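Local coordinates for DUF3256 domain-containing protein (Porphyromonas gingivalis W83, PDB 2P3P) that is of unknown function but probably binds metal ions, magnesium having been observed at one of its serines, and may be membrane-anchored in its full-length form, at residues A[25-31]-A[51-55]; A[65-69]-A[78-82]; A[100-104]-A[171-175]; A[93-99]-A[156-160]. All blocks are in the same frame, centred on the assembly; numbering follows the deposited sequence.

Contact 1. Residues A[25-31]-A[51-55]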
loop_
_atom_site.group_PDB
_atom_site.type_symbol
_atom_site.label_atom_id
_atom_site.label_comp_id
_atom_site.label_asym_id
_atom_site.label_seq_id
_atom_site.Cartn_x
_atom_site.Cartn_y
_atom_site.Cartn_z
ATOM N N PRO A 25 1.817 -12.362 -10.781
ATOM C CA PRO A 25 2.828 -13.309 -11.240
ATOM C C PRO A 25 4.242 -13.054 -10.741
ATOM O O PRO A 25 5.203 -12.967 -11.534
ATOM C CB PRO A 25 2.737 -13.171 -12.751
ATOM C CG PRO A 25 2.424 -11.758 -12.972
ATOM C CD PRO A 25 1.510 -11.371 -11.830
ATOM N N ILE A 26 4.330 -12.885 -9.416
ATOM C CA ILE A 26 5.572 -12.716 -8.686
ATOM C C ILE A 26 6.287 -14.041 -8.507
ATOM O O ILE A 26 7.528 -14.113 -8.558
ATOM C CB ILE A 26 5.271 -12.056 -7.294
ATOM C CG1 ILE A 26 4.625 -10.697 -7.520
ATOM C CG2 ILE A 26 6.533 -11.960 -6.422
ATOM C CD1 ILE A 26 5.271 -9.914 -8.556
ATOM N N VAL A 27 5.485 -15.067 -8.254
ATOM C CA VAL A 27 5.923 -16.458 -8.213
ATOM C C VAL A 27 4.920 -17.240 -9.032
ATOM O O VAL A 27 3.799 -16.756 -9.293
ATOM C CB VAL A 27 5.987 -17.062 -6.756
ATOM C CG1 VAL A 27 7.091 -16.413 -5.890
ATOM C CG2 VAL A 27 4.619 -17.012 -6.034
ATOM N N THR A 28 5.267 -18.456 -9.416
ATOM C CA THR A 28 4.307 -19.294 -10.162
ATOM C C THR A 28 3.242 -19.813 -9.221
ATOM O O THR A 28 3.413 -19.772 -8.000
ATOM C CB THR A 28 4.992 -20.502 -10.851
ATOM O OG1 THR A 28 5.618 -21.300 -9.849
ATOM C CG2 THR A 28 6.032 -20.054 -11.874
HETATM N N MSE A 29 2.165 -20.369 -9.782
HETATM C CA MSE A 29 1.080 -20.926 -8.959
HETATM C C MSE A 29 1.637 -22.065 -8.090
HETATM O O MSE A 29 1.357 -22.170 -6.891
HETATM C CB MSE A 29 -0.052 -21.438 -9.857
HETATM C CG MSE A 29 -1.161 -22.166 -9.126
HETATM SE SE MSE A 29 -2.102 -20.924 -7.934
HETATM C CE MSE A 29 -3.545 -20.385 -9.092
ATOM N N GLU A 30 2.448 -22.892 -8.720
ATOM C CA GLU A 30 3.074 -24.023 -8.062
ATOM C C GLU A 30 4.065 -23.615 -6.962
ATOM O O GLU A 30 4.045 -24.199 -5.901
ATOM C CB GLU A 30 3.723 -24.943 -9.111
ATOM C CG GLU A 30 2.730 -25.427 -10.166
ATOM C CD GLU A 30 2.843 -24.688 -11.504
ATOM O OE1 GLU A 30 2.939 -23.421 -11.513
ATOM O OE2 GLU A 30 2.834 -25.400 -12.536
ATOM N N GLU A 31 4.919 -22.625 -7.209
ATOM C CA GLU A 31 5.750 -22.063 -6.153
ATOM C C GLU A 31 4.904 -21.547 -4.966
ATOM O O GLU A 31 5.219 -21.784 -3.801
ATOM C CB GLU A 31 6.636 -20.927 -6.709
ATOM C CG GLU A 31 7.779 -21.439 -7.598
ATOM C CD GLU A 31 8.500 -20.330 -8.299
ATOM O OE1 GLU A 31 7.902 -19.257 -8.504
ATOM O OE2 GLU A 31 9.678 -20.510 -8.609
ATOM N N LEU A 51 12.165 -17.122 -1.488
ATOM C CA LEU A 51 12.238 -17.992 -2.655
ATOM C C LEU A 51 12.931 -17.243 -3.772
ATOM O O LEU A 51 12.793 -16.020 -3.897
ATOM C CB LEU A 51 10.814 -18.390 -3.094
ATOM C CG LEU A 51 10.512 -19.313 -4.276
ATOM C CD1 LEU A 51 10.833 -20.809 -3.995
ATOM C CD2 LEU A 51 9.051 -19.140 -4.578
ATOM N N GLU A 52 13.724 -17.965 -4.559
ATOM C CA GLU A 52 14.251 -17.438 -5.812
ATOM C C GLU A 52 13.310 -17.987 -6.864
ATOM O O GLU A 52 13.313 -19.184 -7.147
ATOM C CB GLU A 52 15.693 -17.886 -6.064
ATOM C CG GLU A 52 16.708 -17.323 -5.061
ATOM C CD GLU A 52 18.118 -17.850 -5.284
ATOM O OE1 GLU A 52 18.658 -18.501 -4.365
ATOM O OE2 GLU A 52 18.694 -17.620 -6.373
ATOM N N SER A 53 12.468 -17.125 -7.410
ATOM C CA SER A 53 11.424 -17.591 -8.315
ATOM C C SER A 53 11.980 -18.008 -9.684
ATOM O O SER A 53 12.862 -17.357 -10.251
ATOM C CB SER A 53 10.300 -16.575 -8.460
ATOM O OG SER A 53 9.371 -17.005 -9.463
ATOM N N SER A 54 11.443 -19.108 -10.205
ATOM C CA SER A 54 11.751 -19.546 -11.562
ATOM C C SER A 54 11.431 -18.447 -12.556
ATOM O O SER A 54 11.892 -18.487 -13.691
ATOM C CB SER A 54 10.942 -20.785 -11.925
ATOM O OG SER A 54 9.548 -20.506 -11.927
ATOM N N LEU A 55 10.614 -17.482 -12.137
ATOM C CA LEU A 55 10.203 -16.392 -13.017
ATOM C C LEU A 55 11.287 -15.306 -13.108
ATOM O O LEU A 55 11.257 -14.449 -13.988
ATOM C CB LEU A 55 8.868 -15.796 -12.528
ATOM C CG LEU A 55 7.674 -16.748 -12.719
ATOM C CD1 LEU A 55 6.421 -16.257 -12.053
ATOM C CD2 LEU A 55 7.390 -16.958 -14.224
HETATM O O HOH W 1 7.455 -22.876 -10.808
#

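Contact 2. Residues A[65-69]-A[78-82]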
loop_
_atom_site.group_PDB
_atom_site.type_symbol
_atom_site.label_atom_id
_atom_site.label_comp_id
_atom_site.label_asym_id
_atom_site.label_seq_id
_atom_site.Cartn_x
_atom_site.Cartn_y
_atom_site.Cartn_z
ATOM N N ARG A 65 -2.295 -14.854 9.260
ATOM C CA ARG A 65 -3.738 -15.087 9.060
ATOM C C ARG A 65 -4.488 -13.819 8.665
ATOM O O ARG A 65 -5.533 -13.891 7.995
ATOM C CB ARG A 65 -4.383 -15.693 10.323
ATOM C CG ARG A 65 -5.799 -16.238 10.092
ATOM C CD ARG A 65 -6.555 -16.470 11.384
ATOM N NE ARG A 65 -7.849 -17.114 11.150
ATOM C CZ ARG A 65 -8.003 -18.408 10.893
ATOM N NH1 ARG A 65 -6.954 -19.226 10.880
ATOM N NH2 ARG A 65 -9.224 -18.898 10.705
ATOM N N ASN A 66 -3.986 -12.674 9.118
ATOM C CA ASN A 66 -4.614 -11.388 8.837
ATOM C C ASN A 66 -3.908 -10.442 7.891
ATOM O O ASN A 66 -4.467 -9.398 7.566
ATOM C CB ASN A 66 -4.930 -10.678 10.145
ATOM C CG ASN A 66 -5.928 -11.464 10.974
ATOM O OD1 ASN A 66 -5.681 -11.745 12.141
ATOM N ND2 ASN A 66 -7.048 -11.841 10.360
ATOM N N PHE A 67 -2.728 -10.799 7.418
ATOM C CA PHE A 67 -2.071 -9.990 6.378
ATOM C C PHE A 67 -0.924 -10.794 5.731
ATOM O O PHE A 67 -0.329 -11.688 6.369
ATOM C CB PHE A 67 -1.508 -8.703 7.001
ATOM C CG PHE A 67 -0.383 -8.952 7.995
ATOM C CD1 PHE A 67 0.938 -9.008 7.558
ATOM C CD2 PHE A 67 -0.639 -9.101 9.346
ATOM C CE1 PHE A 67 1.960 -9.259 8.430
ATOM C CE2 PHE A 67 0.442 -9.367 10.249
ATOM C CZ PHE A 67 1.699 -9.432 9.779
ATOM N N ILE A 68 -0.627 -10.474 4.476
ATOM C CA ILE A 68 0.518 -11.005 3.760
ATOM C C ILE A 68 1.324 -9.802 3.230
ATOM O O ILE A 68 0.759 -8.898 2.605
ATOM C CB ILE A 68 0.056 -11.909 2.590
ATOM C CG1 ILE A 68 -0.599 -13.181 3.175
ATOM C CG2 ILE A 68 1.204 -12.171 1.607
ATOM C CD1 ILE A 68 -1.325 -13.984 2.198
ATOM N N ARG A 69 2.637 -9.820 3.475
ATOM C CA ARG A 69 3.522 -8.753 3.019
ATOM C C ARG A 69 4.625 -9.415 2.239
ATOM O O ARG A 69 5.330 -10.304 2.765
ATOM C CB ARG A 69 4.072 -7.937 4.199
ATOM C CG ARG A 69 4.920 -6.700 3.765
ATOM C CD ARG A 69 5.560 -5.974 4.954
ATOM N NE ARG A 69 4.673 -5.433 5.986
ATOM C CZ ARG A 69 4.014 -4.284 5.920
ATOM N NH1 ARG A 69 3.992 -3.523 4.815
ATOM N NH2 ARG A 69 3.284 -3.926 6.958
ATOM N N VAL A 78 4.187 -5.688 -1.909
ATOM C CA VAL A 78 2.759 -5.990 -2.002
ATOM C C VAL A 78 2.270 -6.391 -0.627
ATOM O O VAL A 78 2.791 -7.351 -0.025
ATOM C CB VAL A 78 2.517 -7.160 -3.005
ATOM C CG1 VAL A 78 0.999 -7.669 -2.985
ATOM C CG2 VAL A 78 3.013 -6.832 -4.365
ATOM N N PHE A 79 1.268 -5.652 -0.135
ATOM C CA PHE A 79 0.716 -5.887 1.182
ATOM C C PHE A 79 -0.780 -6.087 0.975
ATOM O O PHE A 79 -1.414 -5.286 0.325
ATOM C CB PHE A 79 0.994 -4.716 2.096
ATOM C CG PHE A 79 0.478 -4.906 3.471
ATOM C CD1 PHE A 79 1.223 -5.645 4.400
ATOM C CD2 PHE A 79 -0.744 -4.376 3.851
ATOM C CE1 PHE A 79 0.749 -5.837 5.726
ATOM C CE2 PHE A 79 -1.219 -4.565 5.168
ATOM C CZ PHE A 79 -0.484 -5.308 6.086
HETATM N N MSE A 80 -1.315 -7.183 1.470
HETATM C CA MSE A 80 -2.723 -7.459 1.234
HETATM C C MSE A 80 -3.405 -7.948 2.480
HETATM O O MSE A 80 -2.791 -8.618 3.357
HETATM C CB MSE A 80 -2.915 -8.497 0.116
HETATM C CG MSE A 80 -2.462 -9.850 0.481
HETATM SE SE MSE A 80 -2.837 -11.170 -0.949
HETATM C CE MSE A 80 -1.545 -10.522 -2.203
ATOM N N ARG A 81 -4.684 -7.604 2.557
ATOM C CA ARG A 81 -5.526 -7.893 3.729
ATOM C C ARG A 81 -6.962 -7.998 3.264
ATOM O O ARG A 81 -7.292 -7.398 2.264
ATOM C CB ARG A 81 -5.467 -6.765 4.749
ATOM C CG ARG A 81 -4.172 -6.661 5.484
ATOM C CD ARG A 81 -4.318 -5.916 6.793
ATOM N NE ARG A 81 -5.123 -6.679 7.740
ATOM C CZ ARG A 81 -5.805 -6.128 8.724
ATOM N NH1 ARG A 81 -5.837 -4.816 8.853
ATOM N NH2 ARG A 81 -6.495 -6.898 9.549
ATOM N N ILE A 82 -7.794 -8.704 4.033
ATOM C CA ILE A 82 -9.241 -8.679 3.916
ATOM C C ILE A 82 -9.771 -7.494 4.737
ATOM O O ILE A 82 -9.342 -7.245 5.849
ATOM C CB ILE A 82 -9.891 -9.999 4.472
ATOM C CG1 ILE A 82 -9.389 -11.190 3.708
ATOM C CG2 ILE A 82 -11.424 -10.023 4.226
ATOM C CD1 ILE A 82 -9.873 -11.186 2.292
HETATM O O HOH W 2 -6.903 -9.705 6.535
#

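Contact 3. Residues A[100-104]-A[171-175]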
loop_
_atom_site.group_PDB
_atom_site.type_symbol
_atom_site.label_atom_id
_atom_site.label_comp_id
_atom_site.label_asym_id
_atom_site.label_seq_id
_atom_site.Cartn_x
_atom_site.Cartn_y
_atom_site.Cartn_z
ATOM N N HIS A 100 11.812 2.529 -4.755
ATOM C CA HIS A 100 12.839 3.281 -5.450
ATOM C C HIS A 100 12.393 3.479 -6.908
ATOM O O HIS A 100 11.784 2.565 -7.473
ATOM C CB HIS A 100 14.139 2.502 -5.404
ATOM C CG HIS A 100 14.645 2.312 -4.013
ATOM N ND1 HIS A 100 15.194 3.345 -3.289
ATOM C CD2 HIS A 100 14.617 1.238 -3.182
ATOM C CE1 HIS A 100 15.522 2.911 -2.084
ATOM N NE2 HIS A 100 15.174 1.641 -1.988
ATOM N N PRO A 101 12.717 4.630 -7.529
ATOM C CA PRO A 101 13.495 5.767 -7.015
ATOM C C PRO A 101 12.797 6.660 -5.982
ATOM O O PRO A 101 13.478 7.343 -5.224
ATOM C CB PRO A 101 13.870 6.551 -8.281
ATOM C CG PRO A 101 12.881 6.178 -9.288
ATOM C CD PRO A 101 12.335 4.826 -8.945
ATOM N N VAL A 102 11.461 6.649 -5.929
ATOM C CA VAL A 102 10.734 7.348 -4.856
ATOM C C VAL A 102 9.498 6.534 -4.451
ATOM O O VAL A 102 8.719 6.116 -5.299
ATOM C CB VAL A 102 10.337 8.795 -5.250
ATOM C CG1 VAL A 102 9.767 9.565 -4.029
ATOM C CG2 VAL A 102 11.520 9.556 -5.821
ATOM N N ALA A 103 9.328 6.334 -3.147
ATOM C CA ALA A 103 8.285 5.460 -2.614
ATOM C C ALA A 103 6.914 6.006 -3.007
ATOM O O ALA A 103 6.655 7.192 -2.845
ATOM C CB ALA A 103 8.424 5.325 -1.097
ATOM N N ASP A 104 6.091 5.151 -3.610
ATOM C CA ASP A 104 4.810 5.535 -4.199
ATOM C C ASP A 104 3.942 4.291 -4.278
ATOM O O ASP A 104 4.385 3.237 -4.769
ATOM C CB ASP A 104 5.055 6.200 -5.565
ATOM C CG ASP A 104 3.820 6.879 -6.131
ATOM O OD1 ASP A 104 3.088 7.568 -5.361
ATOM O OD2 ASP A 104 3.595 6.763 -7.388
ATOM N N THR A 171 5.785 11.746 -0.188
ATOM C CA THR A 171 7.210 11.502 -0.329
ATOM C C THR A 171 7.816 12.490 -1.321
ATOM O O THR A 171 8.890 12.221 -1.859
ATOM C CB THR A 171 7.517 10.048 -0.718
ATOM O OG1 THR A 171 6.793 9.702 -1.895
ATOM C CG2 THR A 171 7.114 9.040 0.379
ATOM N N VAL A 172 7.149 13.630 -1.535
ATOM C CA VAL A 172 7.685 14.731 -2.342
ATOM C C VAL A 172 8.905 15.410 -1.659
ATOM O O VAL A 172 9.903 15.755 -2.305
ATOM C CB VAL A 172 6.559 15.806 -2.646
ATOM C CG1 VAL A 172 7.129 17.016 -3.359
ATOM C CG2 VAL A 172 5.412 15.201 -3.449
ATOM N N THR A 173 8.798 15.671 -0.366
ATOM C CA THR A 173 9.848 16.389 0.316
ATOM C C THR A 173 11.224 15.777 0.089
ATOM O O THR A 173 12.174 16.496 -0.202
ATOM C CB THR A 173 9.600 16.538 1.814
ATOM O OG1 THR A 173 8.367 17.225 2.033
ATOM C CG2 THR A 173 10.779 17.321 2.467
ATOM N N GLU A 174 11.338 14.458 0.143
ATOM C CA GLU A 174 12.652 13.821 -0.115
ATOM C C GLU A 174 13.173 14.003 -1.548
ATOM O O GLU A 174 14.380 13.956 -1.767
ATOM C CB GLU A 174 12.640 12.357 0.285
ATOM C CG GLU A 174 11.696 11.491 -0.487
ATOM C CD GLU A 174 11.435 10.205 0.240
ATOM O OE1 GLU A 174 10.583 10.207 1.167
ATOM O OE2 GLU A 174 12.126 9.201 -0.082
ATOM N N THR A 175 12.284 14.302 -2.495
ATOM C CA THR A 175 12.670 14.560 -3.892
ATOM C C THR A 175 13.299 15.950 -4.133
ATOM O O THR A 175 13.990 16.154 -5.131
ATOM C CB THR A 175 11.488 14.326 -4.870
ATOM O OG1 THR A 175 10.482 15.336 -4.713
ATOM C CG2 THR A 175 10.866 12.922 -4.670
HETATM O O HOH W 3 10.867 7.279 -0.791
#

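Contact 4. Residues A[93-99]-A[156-160]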
loop_
_atom_site.group_PDB
_atom_site.type_symbol
_atom_site.label_atom_id
_atom_site.label_comp_id
_atom_site.label_asym_id
_atom_site.label_seq_id
_atom_site.Cartn_x
_atom_site.Cartn_y
_atom_site.Cartn_z
ATOM N N CYS A 93 -7.950 -5.900 -0.132
ATOM C CA CYS A 93 -7.274 -4.634 -0.328
ATOM C C CYS A 93 -5.805 -4.933 -0.482
ATOM O O CYS A 93 -5.221 -5.626 0.375
ATOM C CB CYS A 93 -7.493 -3.727 0.890
ATOM S SG CYS A 93 -6.612 -2.102 0.747
ATOM N N VAL A 94 -5.200 -4.450 -1.580
ATOM C CA VAL A 94 -3.819 -4.784 -1.868
ATOM C C VAL A 94 -3.151 -3.452 -2.080
ATOM O O VAL A 94 -3.652 -2.620 -2.833
ATOM C CB VAL A 94 -3.628 -5.711 -3.113
ATOM C CG1 VAL A 94 -2.154 -6.141 -3.259
ATOM C CG2 VAL A 94 -4.488 -6.945 -3.015
ATOM N N VAL A 95 -2.049 -3.237 -1.375
ATOM C CA VAL A 95 -1.311 -1.992 -1.477
ATOM C C VAL A 95 0.058 -2.368 -2.027
ATOM O O VAL A 95 0.796 -3.163 -1.422
ATOM C CB VAL A 95 -1.163 -1.249 -0.099
ATOM C CG1 VAL A 95 -0.422 0.079 -0.279
ATOM C CG2 VAL A 95 -2.489 -1.020 0.566
ATOM N N THR A 96 0.384 -1.798 -3.173
ATOM C CA THR A 96 1.619 -2.153 -3.877
ATOM C C THR A 96 2.449 -0.893 -3.978
ATOM O O THR A 96 1.982 0.127 -4.540
ATOM C CB THR A 96 1.366 -2.736 -5.270
ATOM O OG1 THR A 96 0.488 -3.865 -5.201
ATOM C CG2 THR A 96 2.712 -3.167 -5.919
ATOM N N THR A 97 3.667 -0.952 -3.446
ATOM C CA THR A 97 4.495 0.211 -3.252
ATOM C C THR A 97 5.869 0.018 -3.866
ATOM O O THR A 97 6.664 -0.845 -3.417
ATOM C CB THR A 97 4.684 0.549 -1.731
ATOM O OG1 THR A 97 3.429 0.671 -1.063
ATOM C CG2 THR A 97 5.477 1.837 -1.587
ATOM N N VAL A 98 6.173 0.813 -4.891
ATOM C CA VAL A 98 7.561 0.841 -5.409
ATOM C C VAL A 98 8.396 1.614 -4.364
ATOM O O VAL A 98 7.915 2.581 -3.771
ATOM C CB VAL A 98 7.641 1.466 -6.817
ATOM C CG1 VAL A 98 6.721 0.742 -7.756
ATOM C CG2 VAL A 98 7.271 2.917 -6.760
ATOM N N LEU A 99 9.621 1.155 -4.084
ATOM C CA LEU A 99 10.382 1.740 -2.956
ATOM C C LEU A 99 11.501 2.663 -3.467
ATOM O O LEU A 99 12.018 3.503 -2.704
ATOM C CB LEU A 99 10.924 0.651 -2.020
ATOM C CG LEU A 99 9.944 -0.335 -1.355
ATOM C CD1 LEU A 99 10.752 -1.517 -0.758
ATOM C CD2 LEU A 99 9.051 0.306 -0.282
ATOM N N GLN A 156 3.336 7.446 -0.161
ATOM C CA GLN A 156 3.506 6.078 0.304
ATOM C C GLN A 156 2.423 5.734 1.335
ATOM O O GLN A 156 2.230 6.438 2.342
ATOM C CB GLN A 156 4.893 5.907 0.958
ATOM C CG GLN A 156 5.138 4.472 1.443
ATOM C CD GLN A 156 6.566 4.242 1.886
ATOM O OE1 GLN A 156 7.340 5.204 2.091
ATOM N NE2 GLN A 156 6.895 2.999 2.114
ATOM N N VAL A 157 1.714 4.650 1.068
ATOM C CA VAL A 157 0.702 4.155 1.954
ATOM C C VAL A 157 1.172 2.958 2.794
ATOM O O VAL A 157 1.854 2.077 2.291
ATOM C CB VAL A 157 -0.476 3.709 1.109
ATOM C CG1 VAL A 157 -1.540 3.038 1.960
ATOM C CG2 VAL A 157 -1.056 4.942 0.310
ATOM N N SER A 158 0.757 2.954 4.058
ATOM C CA SER A 158 0.908 1.789 4.963
ATOM C C SER A 158 -0.455 1.389 5.547
ATOM O O SER A 158 -1.010 2.092 6.377
ATOM C CB SER A 158 1.828 2.125 6.120
ATOM O OG SER A 158 2.150 0.942 6.843
ATOM N N LEU A 159 -0.980 0.274 5.099
ATOM C CA LEU A 159 -2.189 -0.304 5.735
ATOM C C LEU A 159 -1.771 -0.997 7.031
ATOM O O LEU A 159 -0.760 -1.741 7.086
ATOM C CB LEU A 159 -2.820 -1.285 4.730
ATOM C CG LEU A 159 -4.079 -2.000 5.143
ATOM C CD1 LEU A 159 -5.198 -1.015 5.450
ATOM C CD2 LEU A 159 -4.442 -2.955 3.984
ATOM N N SER A 160 -2.508 -0.738 8.109
ATOM C CA SER A 160 -2.269 -1.442 9.367
ATOM C C SER A 160 -2.378 -2.965 9.237
ATOM O O SER A 160 -3.174 -3.518 8.449
ATOM C CB SER A 160 -3.212 -0.956 10.478
ATOM O OG SER A 160 -2.961 -1.646 11.731
#

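Contact 1. Residues A[25-31]-A[51-55]
The capping box that starts helix 29-39 is tied to the turn that follows strand 47-52 through one carboxylate, that of Glu31, which meets Ser53 and Ser54. Within the box, Glu31 N donates to the N-cap hydroxyl Thr28 OG1 at 3.0 Å, and Thr28 N returns a bond to Glu31 OE1, arriving on its anti side and 27° out of the carboxylate plane. Glu31 is extended beyond CG, which carries its oxygens across to the serines. Ser53 OG donates to the syn lone pair of Glu31 OE1 at 2.9 Å, giving that oxygen two donors. Ser54 N reaches the syn lone pair of Glu31 OE2 at 2.8 Å in an almost straight bond, N-H...O 176°. Both oxygens are thus engaged, which fixes the rotation of the carboxylate and probably favours its charged form. Beside these hydrogen bonds, Leu51 CD2 lies 3.6 Å from Val27 CG1 and also touches Glu31 CB; Val27 continues onto Val59 and Phe61 of the adjoining strand 58-64. On the more exposed flank, Leu55 CD1 lies along the backbone of Pro25 to Thr28, while Thr28 CG2 approaches Leu55 CG at 3.8 Å.

Contact 2. Residues A[65-69]-A[78-82]
Arg69 presents one face of its guanidinium to the CD1 side of Phe79, and around this pair the strands 67-69 and 78-82 are tightly packed. Phe79 CD1 sits 3.4 Å above the centre of the guanidinium plane, with the two planes 28° apart, while Arg69 CB lies at the ring edge. The bend of Arg69 at chi3, after an otherwise extended start, turns the charged group back beside Phe79 CD1 and CE1. Arg69 NH1 is salt-bridged to Glu77 and NH2 to Glu161. On the same side, Phe67 CB packs 3.7 Å from Phe79 CZ; the two rings are tilted by only 24° but strongly offset, their centroids 5.8 Å apart, with little stacking between them. The other face of the sheet carries Ile68 and Met80, a selenomethionine, with Ile68 CB 3.9 Å from Met80 CG and helix 11-18 covering Ile68. Their backbones form a hydrogen-bonded pair, Met80 N to Ile68 O at 2.9 Å and Ile68 N to Met80 O at 3.1 Å.

Toward exposed Asn66 the contact loosens and water enters. Arg81 bends so that NE donates to Asn66 O at 2.8 Å, the oxygen lying near the guanidinium plane and NE tilted from the carbonyl plane. A water accepts from Ile82 N and donates to the same Asn66 O, bridging the two backbones. Side chain, water and paired backbone together join the two arms of a beta hairpin, strands 67-72 and 77-84, within a large antiparallel sheet.

Contact 3. Residues A[100-104]-A[171-175]
Val102 and Thr175 meet at about a right angle, both methyls of the valine, in one of its two modelled conformers, straddling one methyl of the threonine: Val102 CG1 and Val102 CG2 each lie 3.6 Å from Thr175 CG2. With chi1 at -172° in this conformer, Val102 CG1 also approaches Thr171 O at 3.5 Å. That carbonyl oxygen is buried here without a polar partner in the model. The Thr171 hydroxyl points across to the loop instead, donating to Ala103 O at 2.7 Å, nearly along the C=O axis. Two loops are joined in this way: 100-104, the connection between strands 90-98 and 104-111 with a cis peptide before Pro101, and 171-175, following strand 165-170, whose residues 172-175 coil helically. Inside this coil Thr175 N donates to Val172 O at 2.8 Å; Thr175 OG1 also lies against that oxygen, at a doubtfully short distance. At the solvent side Glu174 is linked through a water, which donates to Glu174 OE2 and accepts from Ala103 N at 3.0 Å. Tyr154 touches both Val102 and Thr171, and the Thr175 side chain lies about 6 Å from that of Ser149, a residue that binds magnesium in a structure of this protein, though no ion is bound here.

Contact 4. Residues A[93-99]-A[156-160]
With chi1 near 180° in Val95 and Val157 (-178° and 174°), each valine holds its CG1 anti to the backbone nitrogen, and these two methyls meet between the strands. Val95 CG1 lies 3.9 Å from Val157 CG1, the side chains crossing at about a right angle. The other branch of the same residue, Val95 CG2, rests 4.2 Å from Leu159 CB, so Val95 spans two successive inward-facing residues of the opposing strand. Farther along, Cys93 SG touches the end of the leucine, 4.0 Å from Leu159 CD2.

At the other end the packing becomes mixed. Thr97 turns its methyl toward the extended chain of Gln156, with Thr97 CG2 4.0 Å from Gln156 CG and the two side chains again nearly perpendicular. The Thr97 hydroxyl is hydrogen-bonded with Ser105 OG, which also bonds Val157 N, so one serine on strand 104-111 links both sides of the contact. Leu99 CD2 reaches Gln156 NE2 at 4.2 Å, at the solvent-exposed end.

No hydrogen bond runs directly between the segments. Their axes are 7.7 Å apart at closest, too far for paired strands, and cross at -142°: this is face-to-face packing of two beta sheets through side chains. Strand 90-98, flanked by 77-84 and 104-111, belongs to the large antiparallel sheet; strand 155-159 is an outer strand of the four-stranded one, with Ile168 and Leu166 of strand 165-170 packing beside Val157 and Leu159.

Overall arrangement
Contacts 1, 2 and 4 all reach the large antiparallel sheet: contact 1 at its outermost strand 47-52, contact 2 between two strands further in, and contact 4 on the face that meets the smaller sheet. Contacts 2 and 4 have centres about 10 Å apart and touch directly, Phe79 O lying 2.7 Å from Val95 N in a probable backbone hydrogen bond, while Phe79 also packs on Leu159. Contact 3 joins loops that extend from both sheets; its centre is about 14 Å from that of contact 4, and Ala103 CB meets Gln156 OE1 at 3.4 Å. It lies nearest the magnesium-binding Ser149. Contact 1 is remote, its centre about 29 Å from that of contact 3.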